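Local coordinates for protein metallophosphoesterase (Sphaerobacter thermophilus, PDB 3RQZ) that binds two zinc ions and, as a member of the YfcE family of calcineurin-like metallophosphoesterases, probably hydrolyses phosphate esters, at residues R5-S10 / S24-V29; C48-R53 / Q94-Q99; S119-I124 / A134-P139; A223-Q228 / T240-G245. All blocks are in the same frame, centred on the assembly; numbering follows the deposited sequence. Where two conformers were deposited one is given.

Interaction 1 of 4, residues R5-S10 / S24-V29; sequences RILIIS and SDAGRV
Ala26, in the last turn of helix 16-26, meets Leu7 of strand 6-9 with its methyl and Arg5, just before that strand, with its carbonyl. CB sits beneath the fork of Leu7, 4.0 Å from CD2 and about as far from CD1, and the buried leucine carries on from there against Val22 and Leu23 of the same helix. The carbonyl turns to Arg5. Its oxygen takes NH2 at 2.8 Å and NH1 at 3.1 Å, an end-on grip in which two nitrogens share one acceptor; O lies only 5° out of the guanidinium plane, and the N-H of NH2 is the straighter donor at 156°. A carbonyl at a helix C-terminus, where the main-chain pattern runs out, is thus satisfied by a cation, a pairing that the helix dipole probably strengthens. Gly27 leaves the helix with positive phi and turns the chain back toward the strand. At Arg28 the carbonyl oxygen accepts a second bond from Arg5 NH2, also 2.8 Å, but here the donor stands 59° above the carbonyl plane. The side chain of Arg28 is bent at chi3 and crosses Arg5 obliquely; its NH2 lies 3.8 Å from Arg5 CD, while the two guanidinium groups stay apart. Val29 then lays CG1 3.4 Å from Arg5 NH2 and CG2 against Leu7 CB. Arg5, extended from CG to NE, therefore binds the carbonyls of Ala26 and Arg28 on the turn that follows helix 16-26. This is the first beta-alpha-beta unit, strand 6-9, helix 16-26 and strand 31-34, of the calcineurin-like phosphoesterase fold.

Interaction 2 of 4, residues C48-R53 / Q94-Q99; sequences CVELVR and QAEHLQ
Val49 and His97 bring helices 45-55 and 95-103 together, their CA atoms 6.4 Å apart, while the short axes pass at 10.1 Å with N-to-C directions 53° apart. The pair forms a helix-helix contact on the periphery of the calcineurin-like fold, joined by a histidine-carboxylate hydrogen bond. His97 NE2 donates to Glu50 OE2 at 2.8 Å and 167°, reaching the anti lone pair of the carboxylate almost exactly in the ring plane. Carboxylate and imidazole are nearly coplanar. On the other side of the ring ND1 accepts the backbone N-H of Gln94, the N-cap residue, so both ring nitrogens are engaged and the rotation of the imidazole is fixed. Accepting at ND1 and donating from NE2 is consistent with a neutral ring protonated on NE2 and probably polarised by Glu50. Val49 CG1 comes to the ring edge, 3.9 Å from CD2, and Glu50 CG also lies in the ring plane. One face is covered within the segment by Glu96 CG, held 3.7 Å above the centre by chi1 of 71°, which swings CG back over the imidazole. The buried valine packs further on Val39 and Tyr100. Toward solvent, Arg53 is extended from CG to NE and reaches across to the second helix. Its NH1 lies 3.2 Å from the carbonyl oxygen of Glu96. Two waters complete the link from the same nitrogen: each accepts from Arg53 NH1, one passing a hydrogen to Gln99 OE1 and the other to Glu96 OE2.

Interaction 3 of 4, residues S119-I124 / A134-P139; sequences SPRHPI and AALNFP
Asn137, on the helix that begins at residue 131, reaches into the turn that begins at Ser119 and fits its amide oxygen against three consecutive residues. OD1 accepts the backbone N-H of Arg121 at 3.0 Å, and the donor lies nearly on the line of the side-chain C=O, at 171°. Carbons of the loop pack against the same buried oxygen, Pro120 CD at 3.3 Å and Arg121 CG at 3.2 Å. The other half of the amide, ND2, is used by Glu126 OE1 and by the carbonyl of Ile133, which fix the flip of the group. The chain of Arg121 is bent at chi3 and crosses Asn137 at about a right angle, guanidinium and amide planes 79° apart. One guanidinium face rests on Leu136: CB stands 3.6 Å from NH2, offset toward the rim, with CD1 close to both terminal nitrogens. NH1 continues to a salt bridge with Glu126. In Ser119, chi1 of 88° sets OG between the backbone N and the carbonyl carbon; OG accepts the N-H of His122 at 3.0 Å and also bonds Glu126. The side chain of Ser119 is about 7 Å from that of the zinc ligand His150. Asn137 and Leu136 thus tie the helix to the loop after strand 113-116 of the calcineurin-like fold, and within that loop the bond from His122 N to Ser119 OG makes an ST motif.

Interaction 4 of 4, residues A223-Q228 / T240-G245; sequences ADTQAQ and TRLAAG
Two antiparallel helices at the C-terminal end of the chain, 222-232 and 236-244, form a helical hairpin, and Thr225 and Leu242 meet on its inner side. The short axes run 9.8 Å apart with N-to-C directions 169° apart. Leu242 CD1 presses on Thr225 CG2 at 3.5 Å, tighter than a usual methyl-methyl distance, and the two side chains cross at about a right angle. Thr225 has CG2 anti to its backbone N, facing the second helix, while OG1 lies beside that N and bonds Asn15 OD1, so the residue splits its apolar and polar branches between two neighbours. Leu242 also touches Ile222 and Met229 of the first helix, which come before and after Thr225 in the sequence. Its side chain is about 7 Å from that of the zinc ligand His13 and about 8 Å from that of His152, which places this end of the hairpin near the two-zinc site of the calcineurin-like fold, behind its ligands. Toward the outer side Gln226 stretches across the gap, its chain extended beyond CG (chi2 -176°). Its amide NE2 comes 3.9 Å from Ala243 CB and 4.1 Å from Thr240 CA. The strongest partner of NE2 is the carbonyl oxygen of Val239, just before segment 240-245, to which it donates. Lower on the same side chain, Gln226 CG stands 4.5 Å from Leu242 CD1, near the limit of contact.

Along the chain the four contacts follow one another in series, each closing before the next opens. Interaction 1 lies in the beta-alpha-beta unit of the six-stranded sheet, and interaction 2 about 20 Å away, centre to centre, with Leu51 of helix 45-55 touching helix 16-26. Interaction 3 joins the loop after strand 113-116 of the five-stranded sheet to helix 131-137. Interaction 4 joins the last two helices, and Thr225 rests on Val17 of helix 16-26. Interactions 3 and 4 lie on opposite sides of the chain's centre, about 32 Å apart between centres, yet each has a side chain about 7 Å from a zinc ligand's; interaction 1, away from the metals, fastens helix to sheet.

Interaction 1 of 4, residues R5-S10 / S24-V29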
loop_
_atom_site.group_PDB
_atom_site.type_symbol
_atom_site.label_atom_id
_atom_site.label_comp_id
_atom_site.label_asym_id
_atom_site.label_seq_id
_atom_site.Cartn_x
_atom_site.Cartn_y
_atom_site.Cartn_z
ATOM N N ARG A 5 -3.694 4.056 -18.267
ATOM C CA ARG A 5 -4.357 3.304 -17.205
ATOM C C ARG A 5 -3.305 2.842 -16.195
ATOM O O ARG A 5 -2.401 2.106 -16.556
ATOM C CB ARG A 5 -5.087 2.129 -17.836
ATOM C CG ARG A 5 -6.231 1.575 -17.015
ATOM C CD ARG A 5 -7.119 0.629 -17.848
ATOM N NE ARG A 5 -7.941 -0.158 -16.931
ATOM C CZ ARG A 5 -7.577 -1.322 -16.389
ATOM N NH1 ARG A 5 -8.378 -1.939 -15.533
ATOM N NH2 ARG A 5 -6.422 -1.885 -16.702
ATOM N N ILE A 6 -3.428 3.272 -14.938
ATOM C CA ILE A 6 -2.367 3.123 -13.931
ATOM C C ILE A 6 -2.829 2.308 -12.744
ATOM O O ILE A 6 -3.852 2.622 -12.142
ATOM C CB ILE A 6 -1.883 4.496 -13.400
ATOM C CG1 ILE A 6 -1.345 5.333 -14.556
ATOM C CG2 ILE A 6 -0.823 4.307 -12.275
ATOM C CD1 ILE A 6 -1.084 6.755 -14.206
ATOM N N LEU A 7 -2.082 1.251 -12.427
ATOM C CA LEU A 7 -2.371 0.433 -11.259
ATOM C C LEU A 7 -1.720 1.055 -10.023
ATOM O O LEU A 7 -0.533 1.260 -9.994
ATOM C CB LEU A 7 -1.910 -1.023 -11.497
ATOM C CG LEU A 7 -1.908 -1.958 -10.275
ATOM C CD1 LEU A 7 -3.323 -2.173 -9.705
ATOM C CD2 LEU A 7 -1.298 -3.310 -10.603
ATOM N N ILE A 8 -2.513 1.348 -9.006
ATOM C CA ILE A 8 -1.989 1.884 -7.758
ATOM C C ILE A 8 -2.147 0.851 -6.657
ATOM O O ILE A 8 -3.262 0.383 -6.395
ATOM C CB ILE A 8 -2.687 3.214 -7.355
ATOM C CG1 ILE A 8 -2.569 4.240 -8.513
ATOM C CG2 ILE A 8 -2.079 3.755 -6.019
ATOM C CD1 ILE A 8 -3.179 5.601 -8.211
ATOM N N ILE A 9 -1.032 0.491 -6.017
ATOM C CA ILE A 9 -1.039 -0.525 -4.969
ATOM C C ILE A 9 -0.309 -0.033 -3.729
ATOM O O ILE A 9 0.575 0.853 -3.799
ATOM C CB ILE A 9 -0.399 -1.914 -5.429
ATOM C CG1 ILE A 9 1.073 -1.739 -5.902
ATOM C CG2 ILE A 9 -1.294 -2.595 -6.487
ATOM C CD1 ILE A 9 1.786 -3.042 -6.294
ATOM N N SER A 10 -0.669 -0.615 -2.600
ATOM C CA SER A 10 -0.038 -0.290 -1.340
ATOM C C SER A 10 -0.099 -1.493 -0.419
ATOM O O SER A 10 -0.995 -2.351 -0.554
ATOM C CB SER A 10 -0.744 0.907 -0.685
ATOM O OG SER A 10 -0.000 1.400 0.417
ATOM N N SER A 24 -2.851 -10.006 -12.137
ATOM C CA SER A 24 -3.691 -10.645 -13.160
ATOM C C SER A 24 -5.036 -9.922 -13.226
ATOM O O SER A 24 -5.551 -9.722 -14.315
ATOM C CB SER A 24 -3.940 -12.163 -12.967
ATOM O OG SER A 24 -3.000 -12.797 -12.107
ATOM N N ASP A 25 -5.593 -9.529 -12.083
ATOM C CA ASP A 25 -6.913 -8.865 -12.069
ATOM C C ASP A 25 -6.910 -7.492 -12.766
ATOM O O ASP A 25 -7.873 -7.144 -13.437
ATOM C CB ASP A 25 -7.461 -8.716 -10.635
ATOM C CG ASP A 25 -8.977 -8.549 -10.599
ATOM O OD1 ASP A 25 -9.682 -9.467 -11.098
ATOM O OD2 ASP A 25 -9.468 -7.507 -10.086
ATOM N N ALA A 26 -5.828 -6.733 -12.602
ATOM C CA ALA A 26 -5.747 -5.345 -13.080
ATOM C C ALA A 26 -5.863 -5.172 -14.595
ATOM O O ALA A 26 -6.234 -4.093 -15.063
ATOM C CB ALA A 26 -4.474 -4.710 -12.610
ATOM N N GLY A 27 -5.485 -6.200 -15.352
ATOM C CA GLY A 27 -5.571 -6.148 -16.804
ATOM C C GLY A 27 -4.424 -5.383 -17.421
ATOM O O GLY A 27 -3.321 -5.331 -16.856
ATOM N N ARG A 28 -4.692 -4.786 -18.578
ATOM C CA ARG A 28 -3.733 -3.970 -19.312
ATOM C C ARG A 28 -3.508 -2.633 -18.594
ATOM O O ARG A 28 -4.387 -1.760 -18.564
ATOM C CB ARG A 28 -4.234 -3.764 -20.757
ATOM C CG ARG A 28 -3.456 -2.737 -21.596
ATOM C CD ARG A 28 -4.341 -2.065 -22.690
ATOM N NE ARG A 28 -5.317 -1.086 -22.160
ATOM C CZ ARG A 28 -5.108 0.232 -21.987
ATOM N NH1 ARG A 28 -3.936 0.808 -22.282
ATOM N NH2 ARG A 28 -6.088 0.992 -21.509
ATOM N N VAL A 29 -2.337 -2.484 -17.982
ATOM C CA VAL A 29 -1.984 -1.201 -17.350
ATOM C C VAL A 29 -0.695 -0.590 -17.913
ATOM O O VAL A 29 0.219 -1.309 -18.315
ATOM C CB VAL A 29 -1.986 -1.249 -15.800
ATOM C CG1 VAL A 29 -3.390 -1.534 -15.295
ATOM C CG2 VAL A 29 -0.988 -2.263 -15.241
#

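Interaction 2 of 4, residues C48-R53 / Q94-Q99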
loop_
_atom_site.group_PDB
_atom_site.type_symbol
_atom_site.label_atom_id
_atom_site.label_comp_id
_atom_site.label_asym_id
_atom_site.label_seq_id
_atom_site.Cartn_x
_atom_site.Cartn_y
_atom_site.Cartn_z
ATOM N N CYS A 48 8.360 -10.167 -3.329
ATOM C CA CYS A 48 7.554 -8.966 -3.492
ATOM C C CYS A 48 8.436 -7.759 -3.804
ATOM O O CYS A 48 8.073 -6.951 -4.663
ATOM C CB CYS A 48 6.601 -8.712 -2.313
ATOM S SG CYS A 48 5.273 -9.936 -2.191
ATOM N N VAL A 49 9.605 -7.649 -3.158
ATOM C CA VAL A 49 10.526 -6.559 -3.483
ATOM C C VAL A 49 11.014 -6.678 -4.930
ATOM O O VAL A 49 11.093 -5.683 -5.656
ATOM C CB VAL A 49 11.771 -6.523 -2.522
ATOM C CG1 VAL A 49 12.867 -5.584 -3.057
ATOM C CG2 VAL A 49 11.359 -6.112 -1.142
ATOM N N GLU A 50 11.365 -7.890 -5.342
ATOM C CA GLU A 50 11.867 -8.101 -6.702
ATOM C C GLU A 50 10.842 -7.669 -7.747
ATOM O O GLU A 50 11.187 -6.969 -8.711
ATOM C CB GLU A 50 12.322 -9.556 -6.904
ATOM C CG GLU A 50 13.559 -9.877 -6.056
ATOM C CD GLU A 50 13.838 -11.365 -5.906
ATOM O OE1 GLU A 50 13.290 -12.156 -6.692
ATOM O OE2 GLU A 50 14.638 -11.748 -5.018
ATOM N N LEU A 51 9.584 -8.033 -7.520
ATOM C CA LEU A 51 8.488 -7.654 -8.413
ATOM C C LEU A 51 8.209 -6.159 -8.476
ATOM O O LEU A 51 8.139 -5.574 -9.571
ATOM C CB LEU A 51 7.190 -8.330 -7.975
ATOM C CG LEU A 51 7.007 -9.746 -8.467
ATOM C CD1 LEU A 51 5.739 -10.285 -7.886
ATOM C CD2 LEU A 51 6.914 -9.730 -9.954
ATOM N N VAL A 52 8.019 -5.553 -7.302
ATOM C CA VAL A 52 7.770 -4.106 -7.225
ATOM C C VAL A 52 8.908 -3.289 -7.866
ATOM O O VAL A 52 8.655 -2.293 -8.590
ATOM C CB VAL A 52 7.467 -3.638 -5.764
ATOM C CG1 VAL A 52 7.493 -2.080 -5.668
ATOM C CG2 VAL A 52 6.101 -4.168 -5.317
ATOM N N ARG A 53 10.153 -3.697 -7.619
ATOM C CA ARG A 53 11.320 -3.018 -8.212
ATOM C C ARG A 53 11.202 -2.884 -9.741
ATOM O O ARG A 53 11.391 -1.779 -10.306
ATOM C CB ARG A 53 12.614 -3.754 -7.862
ATOM C CG ARG A 53 13.851 -3.165 -8.527
ATOM C CD ARG A 53 15.121 -3.813 -7.987
ATOM N NE ARG A 53 16.280 -3.010 -8.338
ATOM C CZ ARG A 53 17.451 -3.069 -7.733
ATOM N NH1 ARG A 53 17.652 -3.914 -6.706
ATOM N NH2 ARG A 53 18.414 -2.264 -8.150
ATOM N N GLN A 94 18.260 -9.783 1.184
ATOM C CA GLN A 94 19.659 -9.853 0.740
ATOM C C GLN A 94 20.128 -8.465 0.257
ATOM O O GLN A 94 19.320 -7.526 0.254
ATOM C CB GLN A 94 19.755 -10.914 -0.343
ATOM C CG GLN A 94 19.388 -12.287 0.206
ATOM C CD GLN A 94 19.237 -13.313 -0.880
ATOM O OE1 GLN A 94 18.574 -13.064 -1.897
ATOM N NE2 GLN A 94 19.857 -14.480 -0.683
ATOM N N ALA A 95 21.399 -8.329 -0.149
ATOM C CA ALA A 95 21.954 -7.010 -0.489
ATOM C C ALA A 95 21.097 -6.225 -1.495
ATOM O O ALA A 95 20.801 -5.062 -1.281
ATOM C CB ALA A 95 23.432 -7.117 -0.977
ATOM N N GLU A 96 20.673 -6.889 -2.562
ATOM C CA GLU A 96 19.937 -6.229 -3.632
ATOM C C GLU A 96 18.588 -5.660 -3.159
ATOM O O GLU A 96 18.183 -4.592 -3.617
ATOM C CB GLU A 96 19.728 -7.194 -4.810
ATOM C CG GLU A 96 18.703 -8.310 -4.485
ATOM C CD GLU A 96 18.495 -9.284 -5.615
ATOM O OE1 GLU A 96 18.782 -10.505 -5.408
ATOM O OE2 GLU A 96 18.040 -8.829 -6.701
ATOM N N HIS A 97 17.901 -6.380 -2.255
ATOM C CA HIS A 97 16.623 -5.929 -1.701
ATOM C C HIS A 97 16.831 -4.772 -0.757
ATOM O O HIS A 97 16.053 -3.811 -0.789
ATOM C CB HIS A 97 15.895 -7.041 -0.944
ATOM C CG HIS A 97 15.840 -8.321 -1.699
ATOM N ND1 HIS A 97 16.625 -9.402 -1.368
ATOM C CD2 HIS A 97 15.162 -8.667 -2.818
ATOM C CE1 HIS A 97 16.414 -10.374 -2.235
ATOM N NE2 HIS A 97 15.523 -9.957 -3.120
ATOM N N LEU A 98 17.852 -4.889 0.109
ATOM C CA LEU A 98 18.240 -3.794 1.002
ATOM C C LEU A 98 18.617 -2.525 0.225
ATOM O O LEU A 98 18.176 -1.436 0.573
ATOM C CB LEU A 98 19.384 -4.230 1.939
ATOM C CG LEU A 98 18.929 -5.409 2.837
ATOM C CD1 LEU A 98 20.135 -6.163 3.453
ATOM C CD2 LEU A 98 17.943 -4.897 3.908
ATOM N N GLN A 99 19.428 -2.665 -0.822
ATOM C CA GLN A 99 19.824 -1.498 -1.638
ATOM C C GLN A 99 18.620 -0.842 -2.294
ATOM O O GLN A 99 18.525 0.384 -2.372
ATOM C CB GLN A 99 20.835 -1.894 -2.716
ATOM C CG GLN A 99 22.220 -2.245 -2.182
ATOM C CD GLN A 99 23.085 -2.872 -3.264
ATOM O OE1 GLN A 99 22.815 -2.701 -4.440
ATOM N NE2 GLN A 99 24.112 -3.614 -2.866
HETATM O O HOH W 1 20.596 -3.569 -6.332
HETATM O O HOH W 2 15.930 -6.560 -6.194
#

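Interaction 3 of 4, residues S119-I124 / A134-P139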
loop_
_atom_site.group_PDB
_atom_site.type_symbol
_atom_site.label_atom_id
_atom_site.label_comp_id
_atom_site.label_asym_id
_atom_site.label_seq_id
_atom_site.Cartn_x
_atom_site.Cartn_y
_atom_site.Cartn_z
ATOM N N SER A 119 1.142 10.139 5.176
ATOM C CA SER A 119 0.465 11.397 4.969
ATOM C C SER A 119 1.429 12.449 4.437
ATOM O O SER A 119 2.651 12.333 4.637
ATOM C CB SER A 119 -0.176 11.881 6.274
ATOM O OG SER A 119 0.772 12.646 6.996
ATOM N N PRO A 120 0.912 13.482 3.746
ATOM C CA PRO A 120 1.906 14.463 3.284
ATOM C C PRO A 120 2.548 15.300 4.406
ATOM O O PRO A 120 3.640 15.875 4.203
ATOM C CB PRO A 120 1.125 15.314 2.265
ATOM C CG PRO A 120 -0.293 15.043 2.522
ATOM C CD PRO A 120 -0.376 13.643 3.043
ATOM N N ARG A 121 1.937 15.345 5.595
ATOM C CA ARG A 121 2.636 15.937 6.748
ATOM C C ARG A 121 3.776 15.062 7.244
ATOM O O ARG A 121 4.872 15.566 7.568
ATOM C CB ARG A 121 1.695 16.205 7.937
ATOM C CG ARG A 121 0.631 17.223 7.687
ATOM C CD ARG A 121 0.156 17.815 8.999
ATOM N NE ARG A 121 -0.449 16.786 9.839
ATOM C CZ ARG A 121 -0.994 17.033 11.017
ATOM N NH1 ARG A 121 -1.506 16.035 11.729
ATOM N NH2 ARG A 121 -1.033 18.281 11.473
ATOM N N HIS A 122 3.501 13.757 7.342
ATOM C CA HIS A 122 4.452 12.780 7.881
ATOM C C HIS A 122 4.475 11.544 7.013
ATOM O O HIS A 122 3.803 10.566 7.320
ATOM C CB HIS A 122 4.048 12.420 9.320
ATOM C CG HIS A 122 3.880 13.622 10.196
ATOM N ND1 HIS A 122 4.952 14.357 10.646
ATOM C CD2 HIS A 122 2.770 14.239 10.679
ATOM C CE1 HIS A 122 4.515 15.362 11.390
ATOM N NE2 HIS A 122 3.195 15.313 11.425
ATOM N N PRO A 123 5.260 11.582 5.918
ATOM C CA PRO A 123 5.172 10.604 4.840
ATOM C C PRO A 123 5.171 9.136 5.260
ATOM O O PRO A 123 4.390 8.340 4.716
ATOM C CB PRO A 123 6.394 10.941 3.969
ATOM C CG PRO A 123 6.594 12.377 4.154
ATOM C CD PRO A 123 6.104 12.732 5.529
ATOM N N ILE A 124 6.040 8.773 6.202
ATOM C CA ILE A 124 6.223 7.358 6.575
ATOM C C ILE A 124 5.191 6.904 7.603
ATOM O O ILE A 124 4.834 5.720 7.680
ATOM C CB ILE A 124 7.662 7.139 7.189
ATOM C CG1 ILE A 124 8.739 7.429 6.147
ATOM C CG2 ILE A 124 7.856 5.748 7.707
ATOM C CD1 ILE A 124 8.324 7.032 4.782
ATOM N N ALA A 134 -7.461 14.490 7.719
ATOM C CA ALA A 134 -7.473 14.818 6.270
ATOM C C ALA A 134 -7.351 16.324 6.085
ATOM O O ALA A 134 -6.552 16.813 5.267
ATOM C CB ALA A 134 -8.758 14.299 5.594
ATOM N N ALA A 135 -8.123 17.049 6.891
ATOM C CA ALA A 135 -8.146 18.507 6.873
ATOM C C ALA A 135 -6.772 19.117 7.129
ATOM O O ALA A 135 -6.369 20.073 6.461
ATOM C CB ALA A 135 -9.215 19.038 7.902
ATOM N N LEU A 136 -6.035 18.537 8.068
ATOM C CA LEU A 136 -4.691 19.017 8.384
ATOM C C LEU A 136 -3.699 18.714 7.245
ATOM O O LEU A 136 -2.614 19.293 7.179
ATOM C CB LEU A 136 -4.226 18.419 9.733
ATOM C CG LEU A 136 -4.955 18.929 10.996
ATOM C CD1 LEU A 136 -4.870 17.933 12.168
ATOM C CD2 LEU A 136 -4.496 20.337 11.446
ATOM N N ASN A 137 -4.083 17.815 6.343
ATOM C CA ASN A 137 -3.175 17.321 5.300
ATOM C C ASN A 137 -3.334 17.949 3.929
ATOM O O ASN A 137 -2.385 17.951 3.127
ATOM C CB ASN A 137 -3.206 15.785 5.234
ATOM C CG ASN A 137 -2.192 15.162 6.150
ATOM O OD1 ASN A 137 -1.001 15.185 5.856
ATOM N ND2 ASN A 137 -2.644 14.599 7.270
ATOM N N PHE A 138 -4.507 18.512 3.670
ATOM C CA PHE A 138 -4.744 19.244 2.416
ATOM C C PHE A 138 -3.814 20.435 2.189
ATOM O O PHE A 138 -3.335 20.605 1.079
ATOM C CB PHE A 138 -6.220 19.614 2.239
ATOM C CG PHE A 138 -7.046 18.489 1.668
ATOM C CD1 PHE A 138 -7.003 18.206 0.300
ATOM C CD2 PHE A 138 -7.864 17.697 2.499
ATOM C CE1 PHE A 138 -7.744 17.137 -0.245
ATOM C CE2 PHE A 138 -8.612 16.649 1.953
ATOM C CZ PHE A 138 -8.558 16.374 0.573
ATOM N N PRO A 139 -3.503 21.223 3.244
ATOM C CA PRO A 139 -2.471 22.268 3.078
ATOM C C PRO A 139 -1.046 21.730 2.907
ATOM O O PRO A 139 -0.166 22.477 2.453
ATOM C CB PRO A 139 -2.574 23.095 4.374
ATOM C CG PRO A 139 -3.928 22.743 4.978
ATOM C CD PRO A 139 -4.141 21.289 4.573
#

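Interaction 4 of 4, residues A223-Q228 / T240-G245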
loop_
_atom_site.group_PDB
_atom_site.type_symbol
_atom_site.label_atom_id
_atom_site.label_comp_id
_atom_site.label_asym_id
_atom_site.label_seq_id
_atom_site.Cartn_x
_atom_site.Cartn_y
_atom_site.Cartn_z
ATOM N N ALA A 223 -5.469 -19.326 1.705
ATOM C CA ALA A 223 -4.945 -20.603 2.197
ATOM C C ALA A 223 -3.478 -20.801 1.822
ATOM O O ALA A 223 -2.702 -21.352 2.609
ATOM C CB ALA A 223 -5.774 -21.777 1.661
ATOM N N ASP A 224 -3.103 -20.348 0.627
ATOM C CA ASP A 224 -1.731 -20.559 0.135
ATOM C C ASP A 224 -0.738 -19.642 0.873
ATOM O O ASP A 224 0.348 -20.078 1.281
ATOM C CB ASP A 224 -1.635 -20.317 -1.380
ATOM C CG ASP A 224 -2.344 -21.386 -2.213
ATOM O OD1 ASP A 224 -2.917 -22.347 -1.654
ATOM O OD2 ASP A 224 -2.321 -21.238 -3.460
ATOM N N THR A 225 -1.108 -18.376 1.049
ATOM C CA THR A 225 -0.282 -17.452 1.833
ATOM C C THR A 225 -0.189 -17.973 3.277
ATOM O O THR A 225 0.887 -17.992 3.877
ATOM C CB THR A 225 -0.849 -16.033 1.801
ATOM O OG1 THR A 225 -0.676 -15.505 0.487
ATOM C CG2 THR A 225 -0.139 -15.120 2.796
ATOM N N GLN A 226 -1.329 -18.394 3.818
ATOM C CA GLN A 226 -1.374 -18.954 5.163
ATOM C C GLN A 226 -0.458 -20.182 5.301
ATOM O O GLN A 226 0.310 -20.265 6.253
ATOM C CB GLN A 226 -2.811 -19.267 5.570
ATOM C CG GLN A 226 -3.650 -18.015 5.882
ATOM C CD GLN A 226 -5.032 -18.418 6.380
ATOM O OE1 GLN A 226 -5.601 -19.378 5.876
ATOM N NE2 GLN A 226 -5.563 -17.700 7.369
ATOM N N ALA A 227 -0.494 -21.086 4.325
ATOM C CA ALA A 227 0.410 -22.249 4.296
ATOM C C ALA A 227 1.891 -21.837 4.296
ATOM O O ALA A 227 2.724 -22.414 5.020
ATOM C CB ALA A 227 0.109 -23.130 3.092
ATOM N N GLN A 228 2.210 -20.842 3.484
ATOM C CA GLN A 228 3.568 -20.355 3.364
ATOM C C GLN A 228 4.022 -19.703 4.675
ATOM O O GLN A 228 5.177 -19.823 5.048
ATOM C CB GLN A 228 3.669 -19.321 2.227
ATOM C CG GLN A 228 3.451 -19.884 0.828
ATOM C CD GLN A 228 3.333 -18.797 -0.231
ATOM O OE1 GLN A 228 3.328 -17.584 0.068
ATOM N NE2 GLN A 228 3.238 -19.221 -1.489
ATOM N N THR A 240 -4.010 -15.972 10.949
ATOM C CA THR A 240 -5.471 -15.945 11.048
ATOM C C THR A 240 -6.116 -14.655 10.535
ATOM O O THR A 240 -7.130 -14.707 9.836
ATOM C CB THR A 240 -5.942 -16.179 12.496
ATOM O OG1 THR A 240 -5.664 -17.533 12.881
ATOM C CG2 THR A 240 -7.450 -15.909 12.606
ATOM N N ARG A 241 -5.542 -13.506 10.890
ATOM C CA ARG A 241 -6.058 -12.181 10.448
ATOM C C ARG A 241 -6.462 -12.093 8.995
ATOM O O ARG A 241 -7.448 -11.419 8.666
ATOM C CB ARG A 241 -5.009 -11.092 10.564
ATOM C CG ARG A 241 -4.403 -10.841 11.875
ATOM C CD ARG A 241 -3.235 -9.880 11.585
ATOM N NE ARG A 241 -3.725 -8.587 11.126
ATOM C CZ ARG A 241 -3.431 -7.423 11.707
ATOM N NH1 ARG A 241 -2.639 -7.394 12.775
ATOM N NH2 ARG A 241 -3.928 -6.287 11.223
ATOM N N LEU A 242 -5.666 -12.728 8.137
ATOM C CA LEU A 242 -5.847 -12.683 6.690
ATOM C C LEU A 242 -7.162 -13.250 6.215
ATOM O O LEU A 242 -7.702 -12.783 5.221
ATOM C CB LEU A 242 -4.715 -13.431 5.966
ATOM C CG LEU A 242 -3.306 -12.869 5.912
ATOM C CD1 LEU A 242 -2.517 -13.780 4.982
ATOM C CD2 LEU A 242 -3.228 -11.404 5.438
ATOM N N ALA A 243 -7.669 -14.264 6.899
ATOM C CA ALA A 243 -8.968 -14.836 6.546
ATOM C C ALA A 243 -10.095 -13.895 6.928
ATOM O O ALA A 243 -11.145 -13.900 6.287
ATOM C CB ALA A 243 -9.178 -16.200 7.225
ATOM N N ALA A 244 -9.884 -13.127 7.991
ATOM C CA ALA A 244 -10.898 -12.205 8.518
ATOM C C ALA A 244 -10.849 -10.802 7.912
ATOM O O ALA A 244 -11.817 -10.043 8.017
ATOM C CB ALA A 244 -10.792 -12.118 10.044
ATOM N N GLY A 245 -9.740 -10.458 7.262
ATOM C CA GLY A 245 -9.560 -9.099 6.752
ATOM C C GLY A 245 -9.461 -8.078 7.877
ATOM O O GLY A 245 -10.007 -6.974 7.781
#